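Local structure of adenosylmethionine-8-amino-7-oxononanoate aminotransferase (Methanocaldococcus jannaschii, 6ZHK) at residues A123-I128 with P309-L314; L424-Y429 with Y458-E463. The protein probably catalyses the pyridoxal phosphate-dependent transfer of the amino group of S-adenosyl-L-methionine to 8-amino-7-oxononanoate, a step of biotin biosynthesis. All coordinates share one frame; numbering follows the deposited sequence.

Interaction 1: A123-I128 with P309-L314; sequences AEAVEI and PLAATL
Thr313 and Ala125 join strand 311-315 of the seven-stranded mixed sheet to helix 122-140, which packs on one face of it in the large-domain fold of class-III aminotransferases. The helix and strand segments run only 24° from parallel and approach to 7.3 Å between axes, a closeness that small residues permit.

One hydrogen bond crosses the contact. Thr313 OG1 donates to Ala125 O at 2.9 Å, meeting the carbonyl from its flank: the C=O...donor angle is 105°. Such a lateral approach suits a helix carbonyl, whose forward direction ordinarily serves the helix's own bonding. Thr313 has OG1 beside the backbone N (chi1 -54°) and anti to the carbonyl carbon, which turns the hydroxyl to the helix; threonine suits this place because its hydroxyl brings a donor to the buried helix carbonyl. A valine here would probably leave Ala125 O without the threonine's hydrogen bond, with a methyl close against the carbonyl instead.

The remaining contacts are van der Waals. Ala125 CB meets Ala311 CB at 4.1 Å, methyl against methyl, and lies 3.8 Å from Ala312 O; Ala125 and Ala311 bring only methyl groups to this close approach. The side chain of Ala312 itself leaves from the other face of the strand.

Ala125 also touches Cys298 of strand 296-299, and Ile128 touches Phe117 and Ser119 of strand 115-119, so the helix spans three strands. At its beginning lie Gly122 and Ala123, predicted to bind pyridoxal phosphate.

The side chains of Ile128 and Thr313 cross obliquely, and Ile128 CB and CG2 each come 4.0 Å from Thr313 OG1.

Interaction 2: L424-Y429 with Y458-E463; sequences LEKGIY and YEAIKE
Lys426 reaches from the turn after helix 415-425 to two glutamates one turn apart on helix 447-463, forming a surface salt-bridge network. Its ammonium group is held twice: NZ donates to Glu459 OE1 at 3.0 Å, nearly along that oxygen's C-O bond, and to Glu463 OE2 at 2.9 Å, on the syn side and 28° out of the carboxylate plane. The lysine chain is extended until its last torsion, where a bend (chi4 -56°) brings NZ between the two acids.

A water 3.2 Å from Lys426 NZ gives a third, weak acceptor. It also sits between Glu425 OE1 and Glu463 OE1, two like charges 4.4 Å apart, and would probably ease their repulsion. Below the charged tip, Lys426 CE rests 4.2 Å from Ala460 CB; alanine is short enough to let the aliphatic chain lie close to the helix.

Backbone polar groups are met too. Gly427, with positive phi, is the C-prime residue of a Schellman motif: Gly427 N bonds to Leu424 O at 3.0 Å and Ile428 N to Leu423 O. Lys426 O accepts from the hydroxyl of Tyr452.

Beyond this turn the chain enters strand 428-429, bonded through Gly427 and Tyr429 to Leu56 of strand 54-57, while Ile428 packs on Leu453 and Ala456 of helix 447-463.

Interaction 1 and interaction 2 lie on opposite sides of the chain's centre, 35 Å apart between centres and about 17 Å between nearest atoms, and share no helix or strand. Interaction 1 is a buried contact on the seven-stranded sheet, whereas interaction 2 is at the surface, beside a separate four-stranded sheet that ends in strand 428-429. They follow in series along the chain: 309-314 comes well before 424-429. Both regions nonetheless approach the dimer partner, through Glu127, bonded to Val160 of the second subunit, and Tyr429, packed on its Cys93. The predicted cofactor site adjoins interaction 1; interaction 2, away from the annotated sites, ties the turn after helix 415-425 to helix 447-463 near the C terminus.

Interaction 1: A123-I128 with P309-L314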
loop_
_atom_site.group_PDB
_atom_site.type_symbol
_atom_site.label_atom_id
_atom_site.label_comp_id
_atom_site.label_asym_id
_atom_site.label_seq_id
_atom_site.Cartn_x
_atom_site.Cartn_y
_atom_site.Cartn_z
ATOM N N ALA A 123 4.461 5.266 0.343
ATOM C CA ALA A 123 3.669 6.100 -0.554
ATOM C C ALA A 123 2.273 6.322 0.060
ATOM O O ALA A 123 1.708 7.397 -0.091
ATOM C CB ALA A 123 3.546 5.464 -1.941
ATOM N N GLU A 124 1.674 5.268 0.648
ATOM C CA GLU A 124 0.365 5.407 1.265
ATOM C C GLU A 124 0.453 6.347 2.483
ATOM O O GLU A 124 -0.477 7.105 2.724
ATOM C CB GLU A 124 -0.081 4.034 1.802
ATOM C CG GLU A 124 -0.765 3.075 0.820
ATOM C CD GLU A 124 -0.924 1.619 1.255
ATOM O OE1 GLU A 124 -0.412 1.241 2.323
ATOM O OE2 GLU A 124 -1.575 0.819 0.524
ATOM N N ALA A 125 1.560 6.279 3.239
ATOM C CA ALA A 125 1.694 7.137 4.401
ATOM C C ALA A 125 1.666 8.599 3.952
ATOM O O ALA A 125 1.081 9.462 4.607
ATOM C CB ALA A 125 3.000 6.841 5.110
ATOM N N VAL A 126 2.302 8.878 2.822
ATOM C CA VAL A 126 2.323 10.241 2.283
ATOM C C VAL A 126 0.929 10.629 1.739
ATOM O O VAL A 126 0.447 11.723 1.952
ATOM C CB VAL A 126 3.426 10.302 1.204
ATOM C CG1 VAL A 126 3.208 11.481 0.280
ATOM C CG2 VAL A 126 4.806 10.341 1.824
ATOM N N GLU A 127 0.196 9.705 1.086
ATOM C CA GLU A 127 -1.150 10.006 0.609
ATOM C C GLU A 127 -2.061 10.327 1.798
ATOM O O GLU A 127 -2.925 11.192 1.743
ATOM C CB GLU A 127 -1.748 8.773 -0.084
ATOM C CG GLU A 127 -1.043 8.399 -1.397
ATOM C CD GLU A 127 -1.745 8.821 -2.674
ATOM O OE1 GLU A 127 -2.857 9.404 -2.564
ATOM O OE2 GLU A 127 -1.165 8.586 -3.777
ATOM N N ILE A 128 -1.824 9.671 2.928
ATOM C CA ILE A 128 -2.642 9.892 4.097
ATOM C C ILE A 128 -2.285 11.244 4.707
ATOM O O ILE A 128 -3.195 11.992 5.128
ATOM C CB ILE A 128 -2.437 8.738 5.112
ATOM C CG1 ILE A 128 -3.101 7.461 4.571
ATOM C CG2 ILE A 128 -2.976 9.123 6.502
ATOM C CD1 ILE A 128 -2.588 6.180 5.329
ATOM N N PRO A 309 5.987 -5.039 4.999
ATOM C CA PRO A 309 5.491 -3.710 4.638
ATOM C C PRO A 309 4.642 -3.123 5.756
ATOM O O PRO A 309 3.428 -3.285 5.788
ATOM C CB PRO A 309 4.680 -3.981 3.359
ATOM C CG PRO A 309 4.125 -5.316 3.574
ATOM C CD PRO A 309 5.242 -6.095 4.267
ATOM N N LEU A 310 5.285 -2.282 6.565
ATOM C CA LEU A 310 4.506 -1.408 7.437
ATOM C C LEU A 310 4.875 0.055 7.215
ATOM O O LEU A 310 6.040 0.377 7.005
ATOM C CB LEU A 310 4.732 -1.799 8.901
ATOM C CG LEU A 310 3.840 -1.060 9.907
ATOM C CD1 LEU A 310 2.367 -1.399 9.643
ATOM C CD2 LEU A 310 4.227 -1.495 11.322
ATOM N N ALA A 311 3.868 0.929 7.249
ATOM C CA ALA A 311 4.175 2.343 7.277
ATOM C C ALA A 311 3.308 3.030 8.332
ATOM O O ALA A 311 2.368 2.440 8.868
ATOM C CB ALA A 311 4.034 2.915 5.909
ATOM N N ALA A 312 3.700 4.256 8.707
ATOM C CA ALA A 312 2.908 5.031 9.669
ATOM C C ALA A 312 2.954 6.518 9.334
ATOM O O ALA A 312 3.971 7.035 8.827
ATOM C CB ALA A 312 3.514 4.815 11.052
ATOM N N THR A 313 1.841 7.211 9.604
ATOM C CA THR A 313 1.835 8.659 9.499
ATOM C C THR A 313 1.553 9.194 10.903
ATOM O O THR A 313 0.523 8.904 11.485
ATOM C CB THR A 313 0.692 9.084 8.549
ATOM O OG1 THR A 313 0.868 8.379 7.307
ATOM C CG2 THR A 313 0.666 10.581 8.328
ATOM N N LEU A 314 2.499 9.928 11.467
ATOM C CA LEU A 314 2.308 10.445 12.804
ATOM C C LEU A 314 1.952 11.943 12.723
ATOM O O LEU A 314 2.535 12.671 11.923
ATOM C CB LEU A 314 3.650 10.275 13.554
ATOM C CG LEU A 314 3.756 8.961 14.302
ATOM C CD1 LEU A 314 3.867 7.751 13.358
ATOM C CD2 LEU A 314 4.783 9.013 15.431
#

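Interaction 2: L424-Y429 with Y458-E463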
loop_
_atom_site.group_PDB
_atom_site.type_symbol
_atom_site.label_atom_id
_atom_site.label_comp_id
_atom_site.label_asym_id
_atom_site.label_seq_id
_atom_site.Cartn_x
_atom_site.Cartn_y
_atom_site.Cartn_z
ATOM N N LEU A 424 28.903 -6.932 -8.853
ATOM C CA LEU A 424 28.268 -8.223 -8.660
ATOM C C LEU A 424 29.309 -9.341 -8.754
ATOM O O LEU A 424 29.247 -10.319 -7.986
ATOM C CB LEU A 424 27.121 -8.409 -9.676
ATOM C CG LEU A 424 26.044 -9.406 -9.255
ATOM C CD1 LEU A 424 25.237 -8.932 -8.052
ATOM C CD2 LEU A 424 25.153 -9.849 -10.411
ATOM N N GLU A 425 30.298 -9.173 -9.653
ATOM C CA GLU A 425 31.397 -10.142 -9.753
ATOM C C GLU A 425 32.204 -10.221 -8.454
ATOM O O GLU A 425 32.861 -11.235 -8.182
ATOM C CB GLU A 425 32.364 -9.769 -10.882
ATOM C CG GLU A 425 31.766 -9.873 -12.274
ATOM C CD GLU A 425 32.594 -9.167 -13.343
ATOM O OE1 GLU A 425 33.662 -8.539 -13.015
ATOM O OE2 GLU A 425 32.197 -9.261 -14.507
ATOM N N LYS A 426 32.243 -9.119 -7.685
ATOM C CA LYS A 426 32.983 -9.063 -6.435
ATOM C C LYS A 426 32.080 -9.422 -5.253
ATOM O O LYS A 426 32.484 -9.223 -4.126
ATOM C CB LYS A 426 33.645 -7.688 -6.250
ATOM C CG LYS A 426 34.499 -7.235 -7.436
ATOM C CD LYS A 426 34.936 -5.796 -7.358
ATOM C CE LYS A 426 35.663 -5.334 -8.601
ATOM N NZ LYS A 426 36.820 -6.231 -8.828
ATOM N N GLY A 427 30.895 -9.996 -5.512
ATOM C CA GLY A 427 30.074 -10.485 -4.402
ATOM C C GLY A 427 29.309 -9.348 -3.694
ATOM O O GLY A 427 29.046 -9.451 -2.502
ATOM N N ILE A 428 28.965 -8.271 -4.434
ATOM C CA ILE A 428 28.241 -7.138 -3.879
ATOM C C ILE A 428 27.057 -6.791 -4.780
ATOM O O ILE A 428 27.187 -6.637 -6.012
ATOM C CB ILE A 428 29.155 -5.897 -3.746
ATOM C CG1 ILE A 428 30.301 -6.147 -2.764
ATOM C CG2 ILE A 428 28.274 -4.646 -3.400
ATOM C CD1 ILE A 428 31.433 -5.106 -2.847
ATOM N N TYR A 429 25.887 -6.554 -4.154
ATOM C CA TYR A 429 24.687 -6.177 -4.866
ATOM C C TYR A 429 24.506 -4.682 -4.622
ATOM O O TYR A 429 24.372 -4.247 -3.465
ATOM C CB TYR A 429 23.438 -6.887 -4.302
ATOM C CG TYR A 429 22.165 -6.332 -4.914
ATOM C CD1 TYR A 429 21.988 -6.272 -6.291
ATOM C CD2 TYR A 429 21.140 -5.892 -4.095
ATOM C CE1 TYR A 429 20.824 -5.738 -6.865
ATOM C CE2 TYR A 429 19.962 -5.391 -4.638
ATOM C CZ TYR A 429 19.811 -5.311 -6.019
ATOM O OH TYR A 429 18.665 -4.699 -6.457
ATOM N N TYR A 458 36.043 1.090 -5.597
ATOM C CA TYR A 458 37.210 1.719 -6.215
ATOM C C TYR A 458 37.663 0.936 -7.467
ATOM O O TYR A 458 37.778 1.496 -8.548
ATOM C CB TYR A 458 38.314 1.877 -5.161
ATOM C CG TYR A 458 39.592 2.522 -5.666
ATOM C CD1 TYR A 458 40.613 1.791 -6.275
ATOM C CD2 TYR A 458 39.795 3.888 -5.494
ATOM C CE1 TYR A 458 41.793 2.414 -6.696
ATOM C CE2 TYR A 458 40.965 4.521 -5.900
ATOM C CZ TYR A 458 41.964 3.786 -6.517
ATOM O OH TYR A 458 43.098 4.462 -6.897
ATOM N N GLU A 459 37.845 -0.365 -7.344
ATOM C CA GLU A 459 38.237 -1.233 -8.444
ATOM C C GLU A 459 37.111 -1.349 -9.474
ATOM O O GLU A 459 37.369 -1.415 -10.676
ATOM C CB GLU A 459 38.424 -2.664 -7.936
ATOM C CG GLU A 459 39.595 -2.876 -6.999
ATOM C CD GLU A 459 39.608 -4.282 -6.416
ATOM O OE1 GLU A 459 38.746 -5.127 -6.806
ATOM O OE2 GLU A 459 40.522 -4.560 -5.619
ATOM N N ALA A 460 35.844 -1.414 -9.030
ATOM C CA ALA A 460 34.746 -1.616 -9.965
ATOM C C ALA A 460 34.628 -0.419 -10.907
ATOM O O ALA A 460 34.320 -0.588 -12.094
ATOM C CB ALA A 460 33.460 -1.864 -9.177
ATOM N N ILE A 461 34.856 0.782 -10.340
ATOM C CA ILE A 461 34.716 2.002 -11.107
ATOM C C ILE A 461 35.852 2.029 -12.126
ATOM O O ILE A 461 35.599 2.383 -13.262
ATOM C CB ILE A 461 34.670 3.219 -10.178
ATOM C CG1 ILE A 461 33.345 3.231 -9.385
ATOM C CG2 ILE A 461 34.863 4.499 -10.975
ATOM C CD1 ILE A 461 33.332 4.355 -8.340
ATOM N N LYS A 462 37.043 1.548 -11.725
ATOM C CA LYS A 462 38.195 1.475 -12.625
ATOM C C LYS A 462 38.008 0.453 -13.734
ATOM O O LYS A 462 38.500 0.670 -14.827
ATOM C CB LYS A 462 39.485 1.239 -11.856
ATOM C CG LYS A 462 39.916 2.492 -11.123
ATOM C CD LYS A 462 41.136 2.328 -10.254
ATOM C CE LYS A 462 42.398 2.211 -11.071
ATOM N NZ LYS A 462 43.579 2.369 -10.181
ATOM N N GLU A 463 37.316 -0.650 -13.433
ATOM C CA GLU A 463 37.156 -1.737 -14.381
ATOM C C GLU A 463 36.018 -1.484 -15.350
ATOM O O GLU A 463 35.971 -2.096 -16.426
ATOM C CB GLU A 463 36.802 -3.024 -13.632
ATOM C CG GLU A 463 37.936 -3.571 -12.787
ATOM C CD GLU A 463 37.519 -4.710 -11.868
ATOM O OE1 GLU A 463 36.387 -5.221 -12.039
ATOM O OE2 GLU A 463 38.329 -5.123 -11.000
HETATM O O HOH W 1 35.147 -7.409 -11.287
#